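Local coordinates for Lin1840 protein (PDB 4ZOA) that probably hydrolyses terminal, non-reducing beta-D-glucosyl residues, as a family 3 beta-glucosidase, releasing beta-D-glucose, at residues P85-A90 and G130-F135. The protein carries 1 engineered substitution. Residues are numbered along the deposited sequence; the frame is centred on the assembly and turned at random.
With IFM (5-hydroxymethyl-3,4-dihydroxypiperidine), chain C.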
loop_
_atom_site.group_PDB
_atom_site.type_symbol
_atom_site.label_atom_id
_atom_site.label_comp_id
_atom_site.label_asym_id
_atom_site.label_seq_id
_atom_site.Cartn_x
_atom_site.Cartn_y
_atom_site.Cartn_z
ATOM N N PRO A 85 0.828 30.456 34.768
ATOM C CA PRO A 85 1.694 30.756 33.602
ATOM C C PRO A 85 1.399 29.885 32.316
ATOM O O PRO A 85 0.724 28.831 32.391
ATOM C CB PRO A 85 3.121 30.457 34.108
ATOM C CG PRO A 85 2.986 29.966 35.502
ATOM C CD PRO A 85 1.544 29.620 35.737
ATOM N N LEU A 86 1.869 30.383 31.165
ATOM C CA LEU A 86 1.776 29.701 29.870
ATOM C C LEU A 86 2.846 28.611 29.820
ATOM O O LEU A 86 3.960 28.828 30.324
ATOM C CB LEU A 86 2.079 30.651 28.735
ATOM C CG LEU A 86 1.063 31.749 28.459
ATOM C CD1 LEU A 86 1.659 32.897 27.677
ATOM C CD2 LEU A 86 -0.161 31.171 27.754
ATOM N N VAL A 87 2.526 27.464 29.218
ATOM C CA VAL A 87 3.583 26.485 28.872
ATOM C C VAL A 87 3.962 26.732 27.403
ATOM O O VAL A 87 3.084 26.987 26.565
ATOM C CB VAL A 87 3.190 25.004 29.163
ATOM C CG1 VAL A 87 1.873 24.637 28.462
ATOM C CG2 VAL A 87 4.327 24.026 28.819
ATOM N N PHE A 88 5.278 26.719 27.154
ATOM C CA PHE A 88 5.903 27.004 25.854
ATOM C C PHE A 88 6.470 25.750 25.194
ATOM O O PHE A 88 7.362 25.069 25.737
ATOM C CB PHE A 88 7.019 27.997 26.015
ATOM C CG PHE A 88 6.537 29.397 26.191
ATOM C CD1 PHE A 88 6.057 29.834 27.423
ATOM C CD2 PHE A 88 6.546 30.299 25.135
ATOM C CE1 PHE A 88 5.613 31.169 27.584
ATOM C CE2 PHE A 88 6.122 31.621 25.310
ATOM C CZ PHE A 88 5.654 32.043 26.532
ATOM N N MET A 89 5.928 25.446 24.017
ATOM C CA MET A 89 6.302 24.234 23.277
ATOM C C MET A 89 6.957 24.598 21.953
ATOM O O MET A 89 6.728 25.683 21.378
ATOM C CB MET A 89 5.101 23.315 23.051
ATOM C CG MET A 89 4.195 23.162 24.257
ATOM S SD MET A 89 3.135 21.731 24.137
ATOM C CE MET A 89 2.099 22.147 25.524
ATOM N N ALA A 90 7.779 23.668 21.482
ATOM C CA ALA A 90 8.605 23.924 20.324
ATOM C C ALA A 90 8.961 22.622 19.602
ATOM O O ALA A 90 9.086 21.550 20.224
ATOM C CB ALA A 90 9.866 24.619 20.754
ATOM N N GLY A 130 14.108 29.432 26.451
ATOM C CA GLY A 130 12.758 29.523 27.044
ATOM C C GLY A 130 11.802 28.350 26.851
ATOM O O GLY A 130 10.740 28.297 27.497
ATOM N N HIS A 131 12.192 27.386 26.009
ATOM C CA HIS A 131 11.296 26.285 25.660
ATOM C C HIS A 131 11.159 25.237 26.760
ATOM O O HIS A 131 12.136 24.720 27.259
ATOM C CB HIS A 131 11.732 25.637 24.329
ATOM C CG HIS A 131 11.895 26.607 23.201
ATOM N ND1 HIS A 131 10.848 27.379 22.716
ATOM C CD2 HIS A 131 12.968 26.914 22.447
ATOM C CE1 HIS A 131 11.279 28.116 21.712
ATOM N NE2 HIS A 131 12.566 27.877 21.551
ATOM N N HIS A 132 9.919 24.926 27.118
ATOM C CA HIS A 132 9.601 23.898 28.152
ATOM C C HIS A 132 9.337 22.502 27.625
ATOM O O HIS A 132 9.581 21.519 28.338
ATOM C CB HIS A 132 8.341 24.272 28.893
ATOM C CG HIS A 132 8.365 25.657 29.435
ATOM N ND1 HIS A 132 7.222 26.410 29.578
ATOM C CD2 HIS A 132 9.396 26.445 29.831
ATOM C CE1 HIS A 132 7.540 27.588 30.079
ATOM N NE2 HIS A 132 8.851 27.643 30.217
ATOM N N VAL A 133 8.745 22.428 26.422
ATOM C CA VAL A 133 8.373 21.142 25.744
ATOM C C VAL A 133 8.948 21.039 24.303
ATOM O O VAL A 133 9.032 22.050 23.577
ATOM C CB VAL A 133 6.838 20.974 25.658
ATOM C CG1 VAL A 133 6.453 19.572 25.173
ATOM C CG2 VAL A 133 6.160 21.259 26.991
ATOM N N THR A 134 9.369 19.825 23.897
ATOM C CA THR A 134 9.666 19.580 22.485
ATOM C C THR A 134 8.732 18.552 21.871
ATOM O O THR A 134 8.388 17.574 22.500
ATOM C CB THR A 134 11.113 19.179 22.180
ATOM O OG1 THR A 134 11.257 19.026 20.754
ATOM C CG2 THR A 134 11.513 17.883 22.949
ATOM N N PHE A 135 8.307 18.838 20.642
ATOM C CA PHE A 135 7.474 17.967 19.842
ATOM C C PHE A 135 8.342 16.890 19.167
ATOM O O PHE A 135 8.439 16.825 17.959
ATOM C CB PHE A 135 6.709 18.803 18.825
ATOM C CG PHE A 135 5.738 19.804 19.432
ATOM C CD1 PHE A 135 4.871 19.427 20.447
ATOM C CD2 PHE A 135 5.648 21.090 18.909
ATOM C CE1 PHE A 135 3.963 20.316 20.989
ATOM C CE2 PHE A 135 4.735 21.982 19.413
ATOM C CZ PHE A 135 3.905 21.610 20.477
HETATM O O4 IFM C . 5.224 18.948 15.587
HETATM C C4 IFM C . 4.561 19.341 14.392
HETATM C C3 IFM C . 3.976 18.118 13.701
HETATM O O3 IFM C . 5.024 17.187 13.541
HETATM C C2 IFM C . 3.192 18.422 12.401
HETATM N N IFM C . 2.278 19.549 12.547
HETATM C C1 IFM C . 2.765 20.692 13.299
HETATM C C5 IFM C . 3.381 20.267 14.641
HETATM C C6 IFM C . 3.765 21.491 15.517
HETATM O O6 IFM C . 4.520 22.427 14.777
HETATM O O HOH W 1 8.006 27.922 22.249
#
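The His132 ring takes Phe88 on one face: CB of Phe88 sits 4.2 Å from the ring centroid, and the Phe88 ring turns its edge to that imidazole in an offset edge-to-face pair, planes at 87°. The two residues belong to segments that run side by side as neighbouring parallel strands, 87-90 and 133-134, of the TIM-barrel-like N-terminal domain. Leu86 O and Val87 CA lie at the rim of His132, near its plane. One residue earlier, the His131 ring carries the Ala90 methyl over a face, with CB 3.8 Å from the centroid. A water in the plane of this ring joins His131 ND1 to Met89 O, while Tyr96 OH holds NE2.

Helices 103-109 and 112-128 join the strands in a beta-alpha-beta crossover. Phe88 O accepts two backbone N-H groups, from Val133 N (3.1 Å) and His132 N (2.9 Å). Further along, Ala90 N donates to Val133 O, and Ala90 O accepts the N-H of Phe135.

On the Met89–Val133 face, Met89 CG packs beside Val133 CB, and Leu233 of strand 233-236 touches both side chains. With its chain extended beyond CG (chi2 -162°), Met89 brings SD obliquely to the Phe135 ring in a Met-aromatic contact, 4.6 Å from the centroid. Here the strand ends reach the ligand pocket, where Asp91 and Lys191 hydrogen-bond the bound piperidine and Phe135 CB comes within 3.6 Å of its O4.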